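Local coordinates for extracellular solute-binding protein, family 5 (Chelativorans sp., PDB 6WM6) that binds EDTA and related aminopolycarboxylates in the periplasm, probably handing them to an ABC transporter as a family 5 solute-binding protein, at residues A[56-61]-A[71-76]; A[406-411]-A[453-458]; A[489-494]-A[516-521]; A[119-124]-A[240-245]. All coordinates share one frame; numbering follows the deposited sequence.

Interaction 1: A[56-61]-A[71-76]; sequences RDITNW and AVVRTV. With SO4 (sulfate ion), chain B.
In this periplasmic binding protein the loop that leaves strand 49-54 folds back over helix 71-77, and residues 56-61 lie against this short helix. Val72, Val73 and Val76 make the helical side of the contact. Val72 points at the loop, with its two methyls on different partners. The Val72 and Ile58 side chains cross obliquely, Val72 CG1, anti to the backbone N, lying 3.6 Å from Ile58 CD1. CG2 faces the aliphatic stem of Arg56, 3.7 Å from CG. Ile58 reaches Val76 tip to tip with the same CD1, while its CG2 covers the centre of one face of the Trp61 indole; the ring in turn brings CZ3 obliquely to Val76 CG1 at 3.9 Å. An alanine in place of Val72 would probably loosen the loop on the helix, since the methyl contacts to both Ile58 and Arg56 would be lost. Val73 turns both methyls to the same loop oxygen, Asn60 O. Phe227, on strand 222-228, meets Trp61 edge to face and extends the apolar cluster. At the helix start a sulfate, probably from the crystallisation liquor, also hydrogen-bonded to Tyr460, accepts from Ala71 N through O1 at 2.9 Å and, weakly, from Arg56 NH2 through O2 at 3.3 Å.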
# COMPACT_ATOMS: atom_id res chain seq x y z
N ARG A 56 6.25 -9.48 -10.42
CA ARG A 56 5.55 -9.11 -11.64
C ARG A 56 6.56 -8.71 -12.71
O ARG A 56 7.63 -8.18 -12.41
CB ARG A 56 4.61 -7.91 -11.42
CG ARG A 56 3.59 -8.05 -10.31
CD ARG A 56 2.89 -6.71 -10.09
NE ARG A 56 1.88 -6.74 -9.04
CZ ARG A 56 0.60 -7.00 -9.23
NH1 ARG A 56 0.14 -7.28 -10.45
NH2 ARG A 56 -0.24 -7.00 -8.21
N ASP A 57 6.20 -8.94 -13.98
CA ASP A 57 6.93 -8.34 -15.08
C ASP A 57 6.67 -6.83 -15.09
O ASP A 57 5.71 -6.34 -14.49
CB ASP A 57 6.50 -8.96 -16.41
CG ASP A 57 7.40 -8.57 -17.58
OD1 ASP A 57 8.54 -8.12 -17.38
OD2 ASP A 57 6.95 -8.72 -18.74
N ILE A 58 7.55 -6.09 -15.75
CA ILE A 58 7.42 -4.64 -15.88
C ILE A 58 6.91 -4.34 -17.28
O ILE A 58 7.65 -4.49 -18.27
CB ILE A 58 8.75 -3.91 -15.65
CG1 ILE A 58 9.41 -4.33 -14.34
CG2 ILE A 58 8.51 -2.40 -15.68
CD1 ILE A 58 8.63 -3.99 -13.11
N THR A 59 5.65 -3.90 -17.39
CA THR A 59 5.10 -3.42 -18.65
C THR A 59 4.76 -1.94 -18.61
O THR A 59 4.43 -1.37 -19.66
CB THR A 59 3.84 -4.22 -19.02
OG1 THR A 59 2.90 -4.17 -17.95
CG2 THR A 59 4.22 -5.67 -19.30
N ASN A 60 4.86 -1.31 -17.45
CA ASN A 60 4.59 0.11 -17.27
C ASN A 60 5.60 0.59 -16.23
O ASN A 60 5.72 -0.01 -15.16
CB ASN A 60 3.15 0.31 -16.78
CG ASN A 60 2.75 1.78 -16.71
OD1 ASN A 60 3.45 2.60 -16.08
ND2 ASN A 60 1.63 2.11 -17.30
N TRP A 61 6.34 1.64 -16.57
CA TRP A 61 7.45 2.12 -15.78
C TRP A 61 7.08 3.35 -14.97
O TRP A 61 7.96 3.93 -14.32
CB TRP A 61 8.64 2.45 -16.69
CG TRP A 61 9.23 1.24 -17.30
CD1 TRP A 61 8.85 0.66 -18.48
CD2 TRP A 61 10.30 0.46 -16.77
NE1 TRP A 61 9.63 -0.45 -18.71
CE2 TRP A 61 10.52 -0.60 -17.67
CE3 TRP A 61 11.09 0.55 -15.62
CZ2 TRP A 61 11.50 -1.56 -17.46
CZ3 TRP A 61 12.06 -0.41 -15.42
CH2 TRP A 61 12.26 -1.45 -16.33
N ALA A 71 3.42 -2.41 -6.17
CA ALA A 71 4.65 -2.41 -5.38
C ALA A 71 5.87 -2.83 -6.20
O ALA A 71 7.00 -2.43 -5.87
CB ALA A 71 4.50 -3.34 -4.17
N VAL A 72 5.70 -3.61 -7.26
CA VAL A 72 6.84 -4.00 -8.09
C VAL A 72 7.39 -2.79 -8.84
O VAL A 72 8.61 -2.51 -8.84
CB VAL A 72 6.48 -5.15 -9.04
CG1 VAL A 72 7.61 -5.41 -10.02
CG2 VAL A 72 6.16 -6.39 -8.23
N VAL A 73 6.52 -2.06 -9.54
CA VAL A 73 6.98 -0.88 -10.27
C VAL A 73 7.57 0.13 -9.29
O VAL A 73 8.57 0.80 -9.58
CB VAL A 73 5.83 -0.28 -11.10
CG1 VAL A 73 6.30 0.95 -11.87
CG2 VAL A 73 5.29 -1.33 -12.06
N ARG A 74 6.96 0.27 -8.13
CA ARG A 74 7.47 1.21 -7.13
C ARG A 74 8.87 0.79 -6.69
O ARG A 74 9.78 1.63 -6.62
CB ARG A 74 6.49 1.26 -5.95
CG ARG A 74 6.52 2.55 -5.18
CD ARG A 74 5.39 2.64 -4.14
NE ARG A 74 4.07 2.55 -4.76
CZ ARG A 74 3.21 1.56 -4.59
NH1 ARG A 74 3.48 0.53 -3.82
NH2 ARG A 74 2.05 1.61 -5.23
N THR A 75 9.06 -0.49 -6.39
CA THR A 75 10.37 -0.99 -5.95
C THR A 75 11.44 -0.79 -7.02
O THR A 75 12.55 -0.33 -6.73
CB THR A 75 10.24 -2.47 -5.57
OG1 THR A 75 9.44 -2.56 -4.38
CG2 THR A 75 11.58 -3.11 -5.27
N VAL A 76 11.13 -1.13 -8.26
CA VAL A 76 12.13 -1.09 -9.33
C VAL A 76 12.49 0.33 -9.72
O VAL A 76 13.60 0.58 -10.19
CB VAL A 76 11.62 -1.90 -10.53
CG1 VAL A 76 12.49 -1.70 -11.73
CG2 VAL A 76 11.55 -3.38 -10.16
S SO4 B . -0.09 -3.98 -4.73
O1 SO4 B . 1.14 -3.20 -4.62
O2 SO4 B . 0.19 -5.22 -5.43
O3 SO4 B . -0.61 -4.28 -3.37
O4 SO4 B . -1.08 -3.21 -5.48

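Interaction 2: A[406-411]-A[453-458]; sequences TLRLSF and NFDLHL
Backbone hydrogen bonds join strands 407-410 and 456-458 in parallel, their axes 17° apart. Ser410 N donates to Leu456 O, and Leu458 N to Ser410 O at 2.9 Å, nearly along the C=O axis. Arg408 O takes two donors, Leu456 N and Asp455 N, both in its carbonyl plane.

The ionic part is a side-on grip just before strand 456-458 begins. Arg408, bent at chi3 (-60°), sets NE 2.9 Å from Asp455 OD2 and NH2 3.0 Å from Asp455 OD1. Both oxygens lie near the guanidinium plane but are met from above the carboxylate, the two planes being 52° apart. The anti lone pair of OD2 receives Arg408 N at 2.8 Å, and a water links this oxygen to Thr406 O. Gly452 O holds Arg408 NH1, so the guanidinium is fixed at both ends, with Phe454 N over its centre.

On one face of the sheet, Ser410 OG and His457 ND1 share a hydrogen bond of 2.9 Å at the imidazole edge. On the other, Leu409 CD1 packs on Leu456 CB at 3.7 Å. Helix 416-429 covers Leu409 and Leu458, and strand 436-439 pairs with the far edge of 407-410: parallel strands with a packed helix, typical of the alpha/beta lobe of a periplasmic binding protein.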
# COMPACT_ATOMS: atom_id res chain seq x y z
N THR A 406 -27.30 -19.44 -1.03
CA THR A 406 -25.90 -19.72 -0.70
C THR A 406 -25.07 -18.48 -0.98
O THR A 406 -25.20 -17.85 -2.04
CB THR A 406 -25.41 -20.90 -1.51
OG1 THR A 406 -26.16 -22.07 -1.15
CG2 THR A 406 -23.94 -21.16 -1.26
N LEU A 407 -24.22 -18.11 -0.02
CA LEU A 407 -23.43 -16.90 -0.12
C LEU A 407 -22.17 -17.13 -0.92
O LEU A 407 -21.45 -18.11 -0.70
CB LEU A 407 -23.06 -16.43 1.28
CG LEU A 407 -24.24 -16.18 2.23
CD1 LEU A 407 -23.72 -15.76 3.59
CD2 LEU A 407 -25.18 -15.14 1.66
N ARG A 408 -21.88 -16.21 -1.83
CA ARG A 408 -20.68 -16.28 -2.67
C ARG A 408 -19.59 -15.50 -1.95
O ARG A 408 -19.69 -14.28 -1.80
CB ARG A 408 -20.97 -15.67 -4.03
CG ARG A 408 -22.01 -16.46 -4.83
CD ARG A 408 -22.71 -15.57 -5.86
NE ARG A 408 -23.41 -14.45 -5.25
CZ ARG A 408 -23.92 -13.42 -5.94
NH1 ARG A 408 -23.81 -13.38 -7.25
NH2 ARG A 408 -24.55 -12.44 -5.29
N LEU A 409 -18.55 -16.21 -1.50
CA LEU A 409 -17.42 -15.64 -0.78
C LEU A 409 -16.20 -15.78 -1.67
O LEU A 409 -15.71 -16.88 -1.88
CB LEU A 409 -17.25 -16.34 0.56
CG LEU A 409 -15.98 -16.06 1.37
CD1 LEU A 409 -15.62 -14.59 1.40
CD2 LEU A 409 -16.17 -16.60 2.78
N SER A 410 -15.75 -14.66 -2.24
CA SER A 410 -14.63 -14.66 -3.16
C SER A 410 -13.38 -14.06 -2.51
O SER A 410 -13.44 -13.30 -1.53
CB SER A 410 -14.97 -13.93 -4.46
OG SER A 410 -15.22 -12.55 -4.23
N PHE A 411 -12.23 -14.42 -3.08
CA PHE A 411 -10.96 -13.91 -2.60
C PHE A 411 -9.91 -14.13 -3.68
O PHE A 411 -10.00 -15.11 -4.43
CB PHE A 411 -10.54 -14.60 -1.29
CG PHE A 411 -10.65 -16.10 -1.31
CD1 PHE A 411 -11.85 -16.70 -0.99
CD2 PHE A 411 -9.56 -16.88 -1.65
CE1 PHE A 411 -11.96 -18.07 -1.00
CE2 PHE A 411 -9.68 -18.27 -1.66
CZ PHE A 411 -10.88 -18.86 -1.33
N ASN A 453 -21.99 -10.09 -8.54
CA ASN A 453 -21.19 -11.31 -8.61
C ASN A 453 -20.55 -11.76 -7.30
O ASN A 453 -19.74 -12.69 -7.30
CB ASN A 453 -20.13 -11.23 -9.72
CG ASN A 453 -18.96 -10.32 -9.38
OD1 ASN A 453 -18.90 -9.71 -8.31
ND2 ASN A 453 -18.01 -10.23 -10.31
N PHE A 454 -20.90 -11.16 -6.16
CA PHE A 454 -20.35 -11.60 -4.88
C PHE A 454 -21.31 -11.19 -3.77
O PHE A 454 -22.11 -10.27 -3.91
CB PHE A 454 -18.95 -11.00 -4.59
CG PHE A 454 -18.99 -9.57 -4.11
CD1 PHE A 454 -19.29 -8.55 -4.99
CD2 PHE A 454 -18.75 -9.26 -2.79
CE1 PHE A 454 -19.34 -7.24 -4.57
CE2 PHE A 454 -18.80 -7.95 -2.35
CZ PHE A 454 -19.09 -6.93 -3.23
N ASP A 455 -21.19 -11.87 -2.63
CA ASP A 455 -21.83 -11.43 -1.40
C ASP A 455 -20.83 -11.03 -0.33
O ASP A 455 -21.06 -10.05 0.40
CB ASP A 455 -22.73 -12.56 -0.88
CG ASP A 455 -23.75 -13.00 -1.90
OD1 ASP A 455 -24.54 -12.13 -2.35
OD2 ASP A 455 -23.75 -14.17 -2.34
N LEU A 456 -19.72 -11.77 -0.23
CA LEU A 456 -18.65 -11.51 0.72
C LEU A 456 -17.34 -11.60 -0.04
O LEU A 456 -17.21 -12.36 -1.00
CB LEU A 456 -18.65 -12.57 1.83
CG LEU A 456 -19.95 -12.72 2.63
CD1 LEU A 456 -19.87 -13.97 3.53
CD2 LEU A 456 -20.21 -11.50 3.47
N HIS A 457 -16.36 -10.79 0.36
CA HIS A 457 -15.07 -10.76 -0.35
C HIS A 457 -13.94 -10.54 0.65
O HIS A 457 -13.98 -9.57 1.41
CB HIS A 457 -15.05 -9.65 -1.41
CG HIS A 457 -13.80 -9.59 -2.22
ND1 HIS A 457 -13.51 -10.50 -3.20
CD2 HIS A 457 -12.75 -8.73 -2.18
CE1 HIS A 457 -12.34 -10.20 -3.75
NE2 HIS A 457 -11.87 -9.12 -3.16
N LEU A 458 -12.96 -11.44 0.65
CA LEU A 458 -11.77 -11.33 1.50
C LEU A 458 -10.62 -10.81 0.67
O LEU A 458 -10.30 -11.37 -0.38
CB LEU A 458 -11.39 -12.69 2.06
CG LEU A 458 -12.22 -13.29 3.17
CD1 LEU A 458 -11.91 -14.77 3.31
CD2 LEU A 458 -11.93 -12.58 4.48
O HOH W 1 -26.23 -15.25 -2.70
O HOH W 2 -25.24 -9.89 -5.33

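Interaction 3: A[489-494]-A[516-521]; sequences PKIEEI and ELAMDY
Two helical segments, 489-494 and 516-521, run roughly antiparallel, with 152° between their N-to-C directions and 10.3 Å between the short axes at closest approach. They belong to helices 489-499 and 504-521, consecutive along the chain and joined by a short connection, so the pair forms a helical hairpin. The nearest alpha carbons are those of Ile491 and Leu517, 7.0 Å apart, and no hydrogen bond crosses the gap: the contact consists of apolar packing, and it is small.

Leu517 carries most of it. With CG anti to its carbonyl carbon (chi1 -66°), the side chain heads for the facing helix and slides past Ile491, which comes from the other side in the opposite direction. Ile491 CG1 rests on Leu517 CB at 3.8 Å, and the extended chain (chi2 177°) carries CD1 onward to the backbone of the next residue, 3.9 Å from Ala518 N. A valine in place of Ile491 would probably weaken this join, because the terminal CD1 that reaches Ala518 would be missing. Ile494 also packs against Ile510 and Ala514 further back on helix 504-521, which continues the apolar seam. On the solvent side Lys490 bends at chi2 so that its methylene CG lies against the leucine while the ammonium turns away toward Glu493, in a long ion pair. The tip of Leu517 is thus flanked by two residues of the other helix: its CD1 meets Lys490 CG at 3.8 Å and, crossing at about a right angle, Ile494 CD1 at 3.9 Å.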
# COMPACT_ATOMS: atom_id res chain seq x y z
N PRO A 489 -23.56 10.81 3.10
CA PRO A 489 -22.98 12.16 3.00
C PRO A 489 -22.30 12.61 4.28
O PRO A 489 -21.36 13.42 4.21
CB PRO A 489 -24.18 13.04 2.64
CG PRO A 489 -25.14 12.09 1.98
CD PRO A 489 -24.98 10.79 2.71
N LYS A 490 -22.73 12.14 5.45
CA LYS A 490 -22.08 12.53 6.70
C LYS A 490 -20.66 11.97 6.79
O LYS A 490 -19.74 12.68 7.21
CB LYS A 490 -22.93 12.08 7.89
CG LYS A 490 -22.40 12.49 9.26
CD LYS A 490 -22.20 13.99 9.38
CE LYS A 490 -21.86 14.38 10.82
NZ LYS A 490 -21.65 15.85 10.98
N ILE A 491 -20.47 10.71 6.40
CA ILE A 491 -19.12 10.15 6.33
C ILE A 491 -18.25 10.98 5.41
O ILE A 491 -17.09 11.29 5.73
CB ILE A 491 -19.17 8.68 5.90
CG1 ILE A 491 -19.76 7.83 7.04
CG2 ILE A 491 -17.77 8.19 5.49
CD1 ILE A 491 -19.92 6.37 6.69
N GLU A 492 -18.79 11.36 4.24
CA GLU A 492 -18.00 12.12 3.28
C GLU A 492 -17.63 13.49 3.83
O GLU A 492 -16.50 13.95 3.66
CB GLU A 492 -18.77 12.23 1.96
CG GLU A 492 -19.14 10.88 1.41
CD GLU A 492 -19.68 10.92 0.00
OE1 GLU A 492 -19.56 11.97 -0.66
OE2 GLU A 492 -20.21 9.88 -0.44
N GLU A 493 -18.57 14.14 4.51
CA GLU A 493 -18.30 15.45 5.10
C GLU A 493 -17.20 15.34 6.16
O GLU A 493 -16.29 16.18 6.22
CB GLU A 493 -19.59 16.00 5.71
CG GLU A 493 -19.43 17.28 6.53
CD GLU A 493 -20.73 17.69 7.20
OE1 GLU A 493 -21.66 16.86 7.27
OE2 GLU A 493 -20.82 18.85 7.66
N ILE A 494 -17.27 14.31 7.00
CA ILE A 494 -16.26 14.12 8.03
C ILE A 494 -14.89 13.88 7.42
O ILE A 494 -13.90 14.46 7.88
CB ILE A 494 -16.66 12.95 8.95
CG1 ILE A 494 -17.90 13.28 9.78
CG2 ILE A 494 -15.49 12.59 9.88
CD1 ILE A 494 -18.61 12.06 10.30
N GLU A 516 -16.60 5.32 13.23
CA GLU A 516 -17.76 4.82 13.98
C GLU A 516 -18.93 4.58 13.04
O GLU A 516 -19.56 3.52 13.08
CB GLU A 516 -18.15 5.84 15.07
CG GLU A 516 -17.06 6.16 16.10
CD GLU A 516 -16.90 5.15 17.21
OE1 GLU A 516 -17.72 4.24 17.34
OE2 GLU A 516 -15.92 5.30 18.01
N LEU A 517 -19.25 5.55 12.19
CA LEU A 517 -20.39 5.41 11.27
C LEU A 517 -20.14 4.29 10.27
O LEU A 517 -21.06 3.57 9.90
CB LEU A 517 -20.65 6.73 10.57
CG LEU A 517 -21.12 7.89 11.45
CD1 LEU A 517 -21.16 9.19 10.66
CD2 LEU A 517 -22.49 7.59 12.07
N ALA A 518 -18.92 4.16 9.77
CA ALA A 518 -18.63 3.10 8.82
C ALA A 518 -18.81 1.73 9.47
O ALA A 518 -19.33 0.81 8.85
CB ALA A 518 -17.21 3.27 8.29
N MET A 519 -18.39 1.58 10.73
CA MET A 519 -18.60 0.32 11.41
C MET A 519 -20.07 0.08 11.72
O MET A 519 -20.51 -1.08 11.67
CB MET A 519 -17.74 0.28 12.66
CG MET A 519 -16.25 0.26 12.33
SD MET A 519 -15.76 -1.00 11.10
CE MET A 519 -16.27 -2.37 12.06
N ASP A 520 -20.85 1.13 12.00
CA ASP A 520 -22.28 0.96 12.18
C ASP A 520 -22.91 0.31 10.95
O ASP A 520 -23.87 -0.47 11.06
CB ASP A 520 -22.96 2.32 12.40
CG ASP A 520 -22.68 2.93 13.76
OD1 ASP A 520 -22.22 2.23 14.69
OD2 ASP A 520 -22.94 4.16 13.87
N TYR A 521 -22.41 0.64 9.74
CA TYR A 521 -23.03 0.18 8.50
C TYR A 521 -22.69 -1.28 8.19
O TYR A 521 -23.41 -1.91 7.41
CB TYR A 521 -22.55 1.10 7.36
CG TYR A 521 -23.24 0.93 6.04
CD1 TYR A 521 -24.58 1.27 5.89
CD2 TYR A 521 -22.55 0.45 4.93
CE1 TYR A 521 -25.22 1.11 4.64
CE2 TYR A 521 -23.18 0.30 3.71
CZ TYR A 521 -24.49 0.63 3.57
OH TYR A 521 -25.11 0.46 2.34

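Interaction 4: A[119-124]-A[240-245]; sequences EDAVWS and KWYGEK
Two irregular loops meet here through an aromatic ring laid on a backbone bend, a CH-pi contact that joins the loop after strand 111-117 to the one between strands 232-237 and 251-256. Tyr242 is the centrepiece. Its CG occupies the crowded position between the backbone N and the carbonyl carbon (chi1 49°), and with chi2 near perpendicular (87°) the ring lies broadside to residues 120-122. Ala121 CA sits over the centre of one face, 3.8 Å from the ring centroid and 13° off the normal, and Ala121 CB touches the CE1 side of the same ring at 3.9 Å. The opposite face receives Trp241 CZ3 near its rim, so the phenol is held between backbone and indole. Its hydroxyl is hydrogen-bonded to Gly219 O, which fixes the far end as well.

Trp241 has its own clamp: NE1 donates almost straight to Lys245 O at 2.9 Å, and Gly243 N lies over the centre of the indole. Val122 also places CG2 in the crowded position, where it meets Lys240 O at 3.7 Å. Lys240 keeps its chain extended to CE and lays the methylenes along Ser124 O, 3.4 Å from CD, before bending at its last torsion. Between the loops a water in the plane of the Tyr242 ring donates to Val122 O at 2.7 Å and, weakly, to Lys240 O at 3.0 Å.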
# COMPACT_ATOMS: atom_id res chain seq x y z
N GLU A 119 21.00 23.11 -5.00
CA GLU A 119 21.63 23.53 -6.25
C GLU A 119 22.21 22.34 -7.00
O GLU A 119 22.09 22.25 -8.22
CB GLU A 119 22.68 24.60 -5.96
CG GLU A 119 22.05 25.94 -5.58
CD GLU A 119 23.07 27.03 -5.37
OE1 GLU A 119 22.69 28.09 -4.82
OE2 GLU A 119 24.24 26.84 -5.74
N ASP A 120 22.82 21.39 -6.28
CA ASP A 120 23.49 20.26 -6.90
C ASP A 120 22.56 19.13 -7.33
O ASP A 120 23.03 18.16 -7.94
CB ASP A 120 24.56 19.71 -5.97
CG ASP A 120 25.72 20.66 -5.76
OD1 ASP A 120 25.87 21.60 -6.57
OD2 ASP A 120 26.47 20.47 -4.78
N ALA A 121 21.26 19.21 -7.08
CA ALA A 121 20.35 18.18 -7.55
C ALA A 121 20.19 18.30 -9.07
O ALA A 121 19.74 19.33 -9.60
CB ALA A 121 19.00 18.30 -6.87
N VAL A 122 20.58 17.23 -9.77
CA VAL A 122 20.59 17.18 -11.22
C VAL A 122 20.06 15.83 -11.69
O VAL A 122 20.15 14.82 -10.98
CB VAL A 122 22.01 17.41 -11.80
CG1 VAL A 122 22.55 18.78 -11.41
CG2 VAL A 122 22.96 16.28 -11.37
N TRP A 123 19.52 15.82 -12.92
CA TRP A 123 19.23 14.58 -13.62
C TRP A 123 20.52 13.98 -14.14
O TRP A 123 21.58 14.62 -14.16
CB TRP A 123 18.23 14.85 -14.75
CG TRP A 123 16.90 15.34 -14.28
CD1 TRP A 123 16.43 16.62 -14.33
CD2 TRP A 123 15.86 14.55 -13.68
NE1 TRP A 123 15.16 16.68 -13.80
CE2 TRP A 123 14.79 15.43 -13.40
CE3 TRP A 123 15.74 13.20 -13.36
CZ2 TRP A 123 13.62 14.99 -12.79
CZ3 TRP A 123 14.57 12.76 -12.77
CH2 TRP A 123 13.53 13.65 -12.48
N SER A 124 20.44 12.73 -14.61
CA SER A 124 21.63 11.98 -15.00
C SER A 124 22.32 12.54 -16.23
O SER A 124 23.46 12.13 -16.51
CB SER A 124 21.26 10.51 -15.22
OG SER A 124 20.16 10.41 -16.09
N LYS A 240 26.16 10.80 -12.02
CA LYS A 240 25.84 12.15 -11.57
C LYS A 240 24.96 12.16 -10.32
O LYS A 240 24.39 13.19 -9.97
CB LYS A 240 25.19 12.94 -12.70
CG LYS A 240 26.10 13.15 -13.91
CD LYS A 240 25.54 14.23 -14.82
CE LYS A 240 26.35 14.39 -16.11
NZ LYS A 240 27.75 14.82 -15.84
N TRP A 241 24.85 11.03 -9.61
CA TRP A 241 24.14 11.05 -8.34
C TRP A 241 24.74 12.10 -7.41
O TRP A 241 25.95 12.19 -7.23
CB TRP A 241 24.22 9.65 -7.70
CG TRP A 241 23.71 9.55 -6.28
CD1 TRP A 241 24.39 9.03 -5.22
CD2 TRP A 241 22.41 9.93 -5.78
NE1 TRP A 241 23.62 9.07 -4.10
CE2 TRP A 241 22.39 9.60 -4.40
CE3 TRP A 241 21.26 10.51 -6.35
CZ2 TRP A 241 21.28 9.85 -3.59
CZ3 TRP A 241 20.17 10.76 -5.53
CH2 TRP A 241 20.19 10.42 -4.17
N TYR A 242 23.85 12.86 -6.76
CA TYR A 242 24.18 14.06 -6.01
C TYR A 242 23.93 13.91 -4.52
O TYR A 242 24.08 14.88 -3.76
CB TYR A 242 23.36 15.24 -6.55
CG TYR A 242 21.89 14.89 -6.67
CD1 TYR A 242 21.04 15.03 -5.59
CD2 TYR A 242 21.37 14.33 -7.84
CE1 TYR A 242 19.73 14.67 -5.66
CE2 TYR A 242 20.05 13.95 -7.92
CZ TYR A 242 19.22 14.11 -6.81
OH TYR A 242 17.91 13.74 -6.85
N GLY A 243 23.55 12.72 -4.08
CA GLY A 243 23.22 12.52 -2.69
C GLY A 243 24.42 12.26 -1.81
O GLY A 243 25.53 12.01 -2.28
N GLU A 244 24.14 12.28 -0.51
CA GLU A 244 25.21 12.18 0.49
C GLU A 244 25.84 10.79 0.52
O GLU A 244 27.06 10.68 0.71
CB GLU A 244 24.61 12.51 1.87
CG GLU A 244 25.56 12.39 3.05
CD GLU A 244 26.55 13.53 3.13
OE1 GLU A 244 26.56 14.39 2.22
OE2 GLU A 244 27.33 13.58 4.11
N LYS A 245 25.05 9.74 0.34
CA LYS A 245 25.54 8.38 0.47
C LYS A 245 25.43 7.62 -0.85
O LYS A 245 24.46 7.81 -1.60
CB LYS A 245 24.75 7.62 1.54
CG LYS A 245 24.92 8.22 2.95
CD LYS A 245 24.04 7.52 3.97
CE LYS A 245 24.31 8.04 5.37
NZ LYS A 245 23.54 7.28 6.39
O HOH W 3 21.74 12.66 -11.27

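The four contacts are spread widely through one chain, and no two touch. Interactions 1 and 4 share a side of the molecule, their nearest atoms about 11 Å apart and both tied to the sheet that contains strands 232-237 and 251-256. Interactions 2 and 3 form a second group, also about 11 Å apart at the nearest atoms. The centres of interactions 2 and 4 are about 51 Å apart, on opposite sides of the chain's centre. Interaction 1 comes within about 13 Å of interaction 2 between nearest atoms; in this crystal the sulfate, probably from the liquor, spans the two regions, consistent with a position in the cleft between lobes where such proteins bind their ligands.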